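Local coordinates for protein copper-containing nitrite reductase (PDB 6TFO) that probably reduces nitrite to nitric oxide with electrons from a cytochrome c, using type 1 and type 2 copper sites in a homotrimer, at residues I221-H227 and F259-T265; Y345-G349 and K407-G411. All blocks are in the same frame, centred on the assembly; numbering follows the deposited sequence.

Contact 1. Residues I221-H227 and F259-T265; sequences IHSVDFH and FVYHCAT. With CU (copper (II) ion), chain J; CU (copper (II) ion), chain K.
Two antiparallel segments at the edge of a cupredoxin sheet, with strand 225-226 outermost beside strand 257-262, pair Asp225 with His262 and Phe226 with Tyr261 and carry ligands of two copper ions. Asp225 and His262 form the hydrogen-bonded pair, Asp225 N to His262 O spanning 2.8 Å, and His262 N returns the bond to Asp225 O.

On the face holding Phe226 and Tyr261 the two side chains run side by side and their rings meet obliquely, planes 40° apart, and Phe226 CD1 touches Tyr261 CB. Beyond the strand end, Ser223 OG, set between its backbone N and carbonyl carbon (chi1 63°), accepts from Ala264 N and donates to Thr265 OG1, whose second partner is Gln240. Alongside it, Cys263 SG binds one copper at 2.1 Å and receives a weak bond from Ser223 N; His222 ND1 binds the same ion, and His271 and Met276 complete this type 1 site. Glu175 holds the far nitrogen, His222 NE2.

His262 and Cys263 are consecutive, which links the type 1 ion to the type 2 ion by the short His-Cys bridge known in copper nitrite reductases as the electron route. His262 ND1 also donates to Cys263 O at 2.8 Å, in the plane of its ring, fixing the ring's rotation. The second copper takes His262 NE2, His227 NE2, a water and His419 of a neighbouring subunit. The two histidine rings meet rim to rim with planes at 88°, and the water bound to this copper donates to Asp225 OD2 at 2.8 Å.

Contact 2. Residues Y345-G349 and K407-G411; sequences YANVG and KLDRG
Ala346 meets Leu408 first, its methyl directed at the second segment, with Ala346 CB 3.4 Å from Leu408 CD1, a tighter approach than carbon pairs usually make. The leucine reaches this point with CG anti to its own carbonyl carbon (chi1 -68°) and CD1 leading, and Val434 and Val352 pack around the same side chain. At Asn347 the backbone does the touching: its carbonyl oxygen lies near Leu408 CD1, while the side chain is turned from the 407-411 segment and the backbone N of Asn347 donates to Glu350 OE2.

Val348 sets its two methyls against the backbone after Leu408. Val348 CG1, anti to the backbone N (chi1 174°), lies 3.4 Å from Asp409 O, whereas Val348 CG2 comes 3.5 Å from Gly411 N and also meets the carbonyl carbon of Arg410. Gly349 then supplies the hydrogen bond between the segments: its N donates to Leu408 O at an N-H...O angle of 162°. The 2.5 Å separation of Gly349 N and Leu408 O is too short to be trusted as a length, and its exact value is doubtful. The oxygen of the glycine meets the extended Lys407 chain, with Gly349 O 3.1 Å from Lys407 CE.

Within 407-411, Arg410 folds back on its neighbour side-on, NE and NH2 both reaching Gly411 O, and Arg410 NE lies on a carbonyl lone pair at 3.0 Å from Gly411 O. Asp440 forms a salt bridge with the same guanidinium. Leu408 is the centre of an inverse gamma turn. The contact joins two strand-connecting loops at one end of a cupredoxin-type beta sandwich, 344-345 to 351-360 against 400-407 to 412-418.

How the contacts relate
Contact 1 comes first along the chain and closes before contact 2 opens; their centres lie 35 Å apart and their nearest atoms about 21 Å apart, so they do not meet. They share no sheet. Contact 1 belongs to the sheet of strands 200-203, 277-283, 257-262 and 225-226, whereas the loops of contact 2 run between strands of two later sheets, one with 351-360 and 400-407, the other with 344-345 and 412-418. Contact 1 carries four copper ligands, His222, His227, His262 and Cys263, and contact 2 is structural packing away from the copper sites. Strand 412-418 nevertheless leads on from contact 2 toward His419, which in the trimer completes a neighbouring subunit's type 2 site.

Contact 1. Residues I221-H227 and F259-T265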
loop_
_atom_site.group_PDB
_atom_site.type_symbol
_atom_site.label_atom_id
_atom_site.label_comp_id
_atom_site.label_asym_id
_atom_site.label_seq_id
_atom_site.Cartn_x
_atom_site.Cartn_y
_atom_site.Cartn_z
ATOM N N ILE C 221 -30.027 -24.973 11.635
ATOM C CA ILE C 221 -30.164 -26.337 12.218
ATOM C C ILE C 221 -29.280 -26.385 13.478
ATOM O O ILE C 221 -28.202 -25.777 13.480
ATOM C CB ILE C 221 -29.794 -27.403 11.154
ATOM C CG1 ILE C 221 -30.746 -27.393 9.949
ATOM C CG2 ILE C 221 -29.705 -28.788 11.782
ATOM C CD1 ILE C 221 -30.253 -28.183 8.749
ATOM N N HIS C 222 -29.744 -27.021 14.548
ATOM C CA HIS C 222 -28.929 -27.312 15.760
ATOM C C HIS C 222 -29.034 -28.794 16.135
ATOM O O HIS C 222 -29.963 -29.487 15.660
ATOM C CB HIS C 222 -29.337 -26.398 16.917
ATOM C CG HIS C 222 -29.022 -24.978 16.625
ATOM N ND1 HIS C 222 -27.738 -24.519 16.612
ATOM C CD2 HIS C 222 -29.810 -23.943 16.274
ATOM C CE1 HIS C 222 -27.742 -23.246 16.292
ATOM N NE2 HIS C 222 -29.008 -22.866 16.090
ATOM N N SER C 223 -28.108 -29.247 16.975
ATOM C CA SER C 223 -27.936 -30.667 17.345
ATOM C C SER C 223 -27.257 -30.754 18.718
ATOM O O SER C 223 -27.019 -29.701 19.339
ATOM C CB SER C 223 -27.145 -31.376 16.277
ATOM O OG SER C 223 -25.836 -30.826 16.188
ATOM N N VAL C 224 -26.969 -31.970 19.181
ATOM C CA VAL C 224 -26.138 -32.166 20.399
ATOM C C VAL C 224 -25.381 -33.485 20.285
ATOM O O VAL C 224 -25.970 -34.486 19.846
ATOM C CB VAL C 224 -26.981 -32.080 21.675
ATOM C CG1 VAL C 224 -28.067 -33.132 21.703
ATOM C CG2 VAL C 224 -26.115 -32.161 22.914
ATOM N N ASP C 225 -24.091 -33.416 20.605
ATOM C CA ASP C 225 -23.152 -34.537 20.827
ATOM C C ASP C 225 -22.823 -34.465 22.314
ATOM O O ASP C 225 -22.377 -33.384 22.749
ATOM C CB ASP C 225 -21.939 -34.384 19.901
ATOM C CG ASP C 225 -20.704 -35.207 20.229
ATOM O OD1 ASP C 225 -20.787 -36.030 21.145
ATOM O OD2 ASP C 225 -19.654 -35.003 19.552
ATOM N N PHE C 226 -23.150 -35.522 23.068
ATOM C CA PHE C 226 -22.713 -35.732 24.476
ATOM C C PHE C 226 -21.497 -36.664 24.494
ATOM O O PHE C 226 -21.587 -37.794 23.947
ATOM C CB PHE C 226 -23.803 -36.395 25.314
ATOM C CG PHE C 226 -25.128 -35.692 25.309
ATOM C CD1 PHE C 226 -25.384 -34.677 26.210
ATOM C CD2 PHE C 226 -26.119 -36.076 24.427
ATOM C CE1 PHE C 226 -26.617 -34.062 26.245
ATOM C CE2 PHE C 226 -27.346 -35.438 24.442
ATOM C CZ PHE C 226 -27.593 -34.436 25.351
ATOM N N HIS C 227 -20.404 -36.231 25.122
ATOM C CA HIS C 227 -19.161 -37.035 25.228
ATOM C C HIS C 227 -19.426 -38.265 26.101
ATOM O O HIS C 227 -18.595 -39.196 26.038
ATOM C CB HIS C 227 -17.999 -36.152 25.691
ATOM C CG HIS C 227 -17.507 -35.244 24.617
ATOM N ND1 HIS C 227 -16.310 -34.576 24.722
ATOM C CD2 HIS C 227 -18.031 -34.920 23.409
ATOM C CE1 HIS C 227 -16.128 -33.854 23.639
ATOM N NE2 HIS C 227 -17.170 -34.048 22.815
ATOM N N PHE C 259 -18.602 -34.859 31.451
ATOM C CA PHE C 259 -18.560 -34.871 29.968
ATOM C C PHE C 259 -18.967 -33.496 29.432
ATOM O O PHE C 259 -19.990 -32.949 29.895
ATOM C CB PHE C 259 -19.471 -35.981 29.441
ATOM C CG PHE C 259 -19.019 -37.361 29.839
ATOM C CD1 PHE C 259 -17.916 -37.945 29.234
ATOM C CD2 PHE C 259 -19.679 -38.064 30.834
ATOM C CE1 PHE C 259 -17.493 -39.211 29.601
ATOM C CE2 PHE C 259 -19.254 -39.330 31.204
ATOM C CZ PHE C 259 -18.157 -39.899 30.594
ATOM N N VAL C 260 -18.203 -32.927 28.499
ATOM C CA VAL C 260 -18.717 -31.738 27.761
ATOM C C VAL C 260 -19.693 -32.290 26.720
ATOM O O VAL C 260 -19.440 -33.397 26.193
ATOM C CB VAL C 260 -17.651 -30.784 27.180
ATOM C CG1 VAL C 260 -16.219 -31.137 27.555
ATOM C CG2 VAL C 260 -17.816 -30.560 25.682
ATOM N N TYR C 261 -20.839 -31.630 26.587
ATOM C CA TYR C 261 -21.741 -31.767 25.418
ATOM C C TYR C 261 -21.680 -30.439 24.645
ATOM O O TYR C 261 -21.337 -29.375 25.255
ATOM C CB TYR C 261 -23.153 -32.165 25.849
ATOM C CG TYR C 261 -23.963 -31.100 26.550
ATOM C CD1 TYR C 261 -23.898 -30.937 27.924
ATOM C CD2 TYR C 261 -24.823 -30.267 25.840
ATOM C CE1 TYR C 261 -24.651 -29.970 28.571
ATOM C CE2 TYR C 261 -25.585 -29.298 26.479
ATOM C CZ TYR C 261 -25.506 -29.156 27.854
ATOM O OH TYR C 261 -26.245 -28.208 28.516
ATOM N N HIS C 262 -21.924 -30.507 23.335
ATOM C CA HIS C 262 -21.860 -29.350 22.397
ATOM C C HIS C 262 -22.764 -29.634 21.199
ATOM O O HIS C 262 -23.021 -30.820 20.909
ATOM C CB HIS C 262 -20.415 -29.028 21.974
ATOM C CG HIS C 262 -19.662 -30.147 21.328
ATOM N ND1 HIS C 262 -19.890 -30.546 20.016
ATOM C CD2 HIS C 262 -18.661 -30.937 21.796
ATOM C CE1 HIS C 262 -19.088 -31.550 19.707
ATOM N NE2 HIS C 262 -18.318 -31.816 20.798
ATOM N N CYS C 263 -23.198 -28.581 20.518
ATOM C CA CYS C 263 -23.830 -28.687 19.178
ATOM C C CYS C 263 -22.848 -29.371 18.210
ATOM O O CYS C 263 -21.631 -29.194 18.366
ATOM C CB CYS C 263 -24.247 -27.311 18.681
ATOM S SG CYS C 263 -25.164 -27.368 17.124
ATOM N N ALA C 264 -23.357 -30.177 17.281
ATOM C CA ALA C 264 -22.553 -30.900 16.270
ATOM C C ALA C 264 -23.218 -30.753 14.901
ATOM O O ALA C 264 -23.292 -31.756 14.190
ATOM C CB ALA C 264 -22.400 -32.339 16.657
ATOM N N THR C 265 -23.719 -29.546 14.602
ATOM C CA THR C 265 -24.188 -29.090 13.260
ATOM C C THR C 265 -23.064 -28.274 12.616
ATOM O O THR C 265 -22.526 -27.352 13.233
ATOM C CB THR C 265 -25.520 -28.327 13.375
ATOM O OG1 THR C 265 -26.481 -29.206 13.963
ATOM C CG2 THR C 265 -26.036 -27.827 12.039
HETATM CU CU CU J . -25.911 -25.379 16.874
HETATM CU CU CU K . -17.047 -33.326 20.913
HETATM O O HOH W 1 -16.972 -34.350 19.109
#

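Contact 2. Residues Y345-G349 and K407-G411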
loop_
_atom_site.group_PDB
_atom_site.type_symbol
_atom_site.label_atom_id
_atom_site.label_comp_id
_atom_site.label_asym_id
_atom_site.label_seq_id
_atom_site.Cartn_x
_atom_site.Cartn_y
_atom_site.Cartn_z
ATOM N N TYR C 345 -19.596 -17.288 45.324
ATOM C CA TYR C 345 -19.662 -16.979 46.777
ATOM C C TYR C 345 -19.531 -18.278 47.575
ATOM O O TYR C 345 -20.152 -19.295 47.221
ATOM C CB TYR C 345 -20.959 -16.238 47.104
ATOM C CG TYR C 345 -21.064 -14.888 46.439
ATOM C CD1 TYR C 345 -20.363 -13.789 46.929
ATOM C CD2 TYR C 345 -21.836 -14.717 45.293
ATOM C CE1 TYR C 345 -20.442 -12.550 46.310
ATOM C CE2 TYR C 345 -21.920 -13.485 44.661
ATOM C CZ TYR C 345 -21.222 -12.401 45.170
ATOM O OH TYR C 345 -21.323 -11.199 44.539
ATOM N N ALA C 346 -18.720 -18.250 48.629
ATOM C CA ALA C 346 -18.505 -19.401 49.534
ATOM C C ALA C 346 -18.080 -18.900 50.924
ATOM O O ALA C 346 -17.794 -17.696 51.060
ATOM C CB ALA C 346 -17.497 -20.349 48.932
ATOM N N ASN C 347 -18.037 -19.810 51.903
ATOM C CA ASN C 347 -17.715 -19.518 53.321
ATOM C C ASN C 347 -16.442 -20.258 53.746
ATOM O O ASN C 347 -16.239 -21.429 53.311
ATOM C CB ASN C 347 -18.908 -19.860 54.207
ATOM C CG ASN C 347 -20.120 -19.043 53.822
ATOM O OD1 ASN C 347 -20.081 -17.815 53.821
ATOM N ND2 ASN C 347 -21.179 -19.729 53.444
ATOM N N VAL C 348 -15.622 -19.595 54.571
ATOM C CA VAL C 348 -14.411 -20.204 55.196
ATOM C C VAL C 348 -14.814 -21.549 55.806
ATOM O O VAL C 348 -15.916 -21.630 56.365
ATOM C CB VAL C 348 -13.788 -19.263 56.242
ATOM C CG1 VAL C 348 -12.645 -19.945 56.990
ATOM C CG2 VAL C 348 -13.298 -17.966 55.597
ATOM N N GLY C 349 -13.966 -22.570 55.677
ATOM C CA GLY C 349 -14.204 -23.909 56.242
ATOM C C GLY C 349 -14.863 -24.847 55.246
ATOM O O GLY C 349 -14.774 -26.085 55.465
ATOM N N LYS C 407 -10.398 -27.101 50.209
ATOM C CA LYS C 407 -11.021 -26.551 51.437
ATOM C C LYS C 407 -10.621 -25.092 51.520
ATOM O O LYS C 407 -9.420 -24.786 51.362
ATOM C CB LYS C 407 -10.616 -27.276 52.728
ATOM C CG LYS C 407 -11.599 -27.084 53.878
ATOM C CD LYS C 407 -11.068 -27.390 55.246
ATOM C CE LYS C 407 -12.175 -27.491 56.273
ATOM N NZ LYS C 407 -11.768 -28.300 57.447
ATOM N N LEU C 408 -11.617 -24.244 51.741
ATOM C CA LEU C 408 -11.400 -22.819 52.038
ATOM C C LEU C 408 -10.948 -22.737 53.487
ATOM O O LEU C 408 -11.802 -22.669 54.377
ATOM C CB LEU C 408 -12.698 -22.063 51.762
ATOM C CG LEU C 408 -13.081 -22.014 50.286
ATOM C CD1 LEU C 408 -14.440 -21.357 50.110
ATOM C CD2 LEU C 408 -11.999 -21.293 49.491
ATOM N N ASP C 409 -9.641 -22.800 53.692
ATOM C CA ASP C 409 -9.022 -22.730 55.037
ATOM C C ASP C 409 -9.271 -21.320 55.582
ATOM O O ASP C 409 -9.438 -21.186 56.798
ATOM C CB ASP C 409 -7.525 -23.071 55.011
ATOM C CG ASP C 409 -7.160 -24.181 54.037
ATOM O OD1 ASP C 409 -6.976 -23.884 52.831
ATOM O OD2 ASP C 409 -7.091 -25.332 54.483
ATOM N N ARG C 410 -9.286 -20.310 54.710
ATOM C CA ARG C 410 -9.334 -18.890 55.142
ATOM C C ARG C 410 -9.959 -18.020 54.045
ATOM O O ARG C 410 -10.193 -18.523 52.927
ATOM C CB ARG C 410 -7.925 -18.412 55.503
ATOM C CG ARG C 410 -6.892 -18.581 54.393
ATOM C CD ARG C 410 -5.913 -17.429 54.450
ATOM N NE ARG C 410 -6.619 -16.167 54.264
ATOM C CZ ARG C 410 -6.189 -14.977 54.675
ATOM N NH1 ARG C 410 -5.038 -14.847 55.323
ATOM N NH2 ARG C 410 -6.931 -13.906 54.428
ATOM N N GLY C 411 -10.214 -16.758 54.375
ATOM C CA GLY C 411 -10.990 -15.824 53.544
ATOM C C GLY C 411 -10.137 -15.203 52.455
ATOM O O GLY C 411 -8.887 -15.366 52.489
#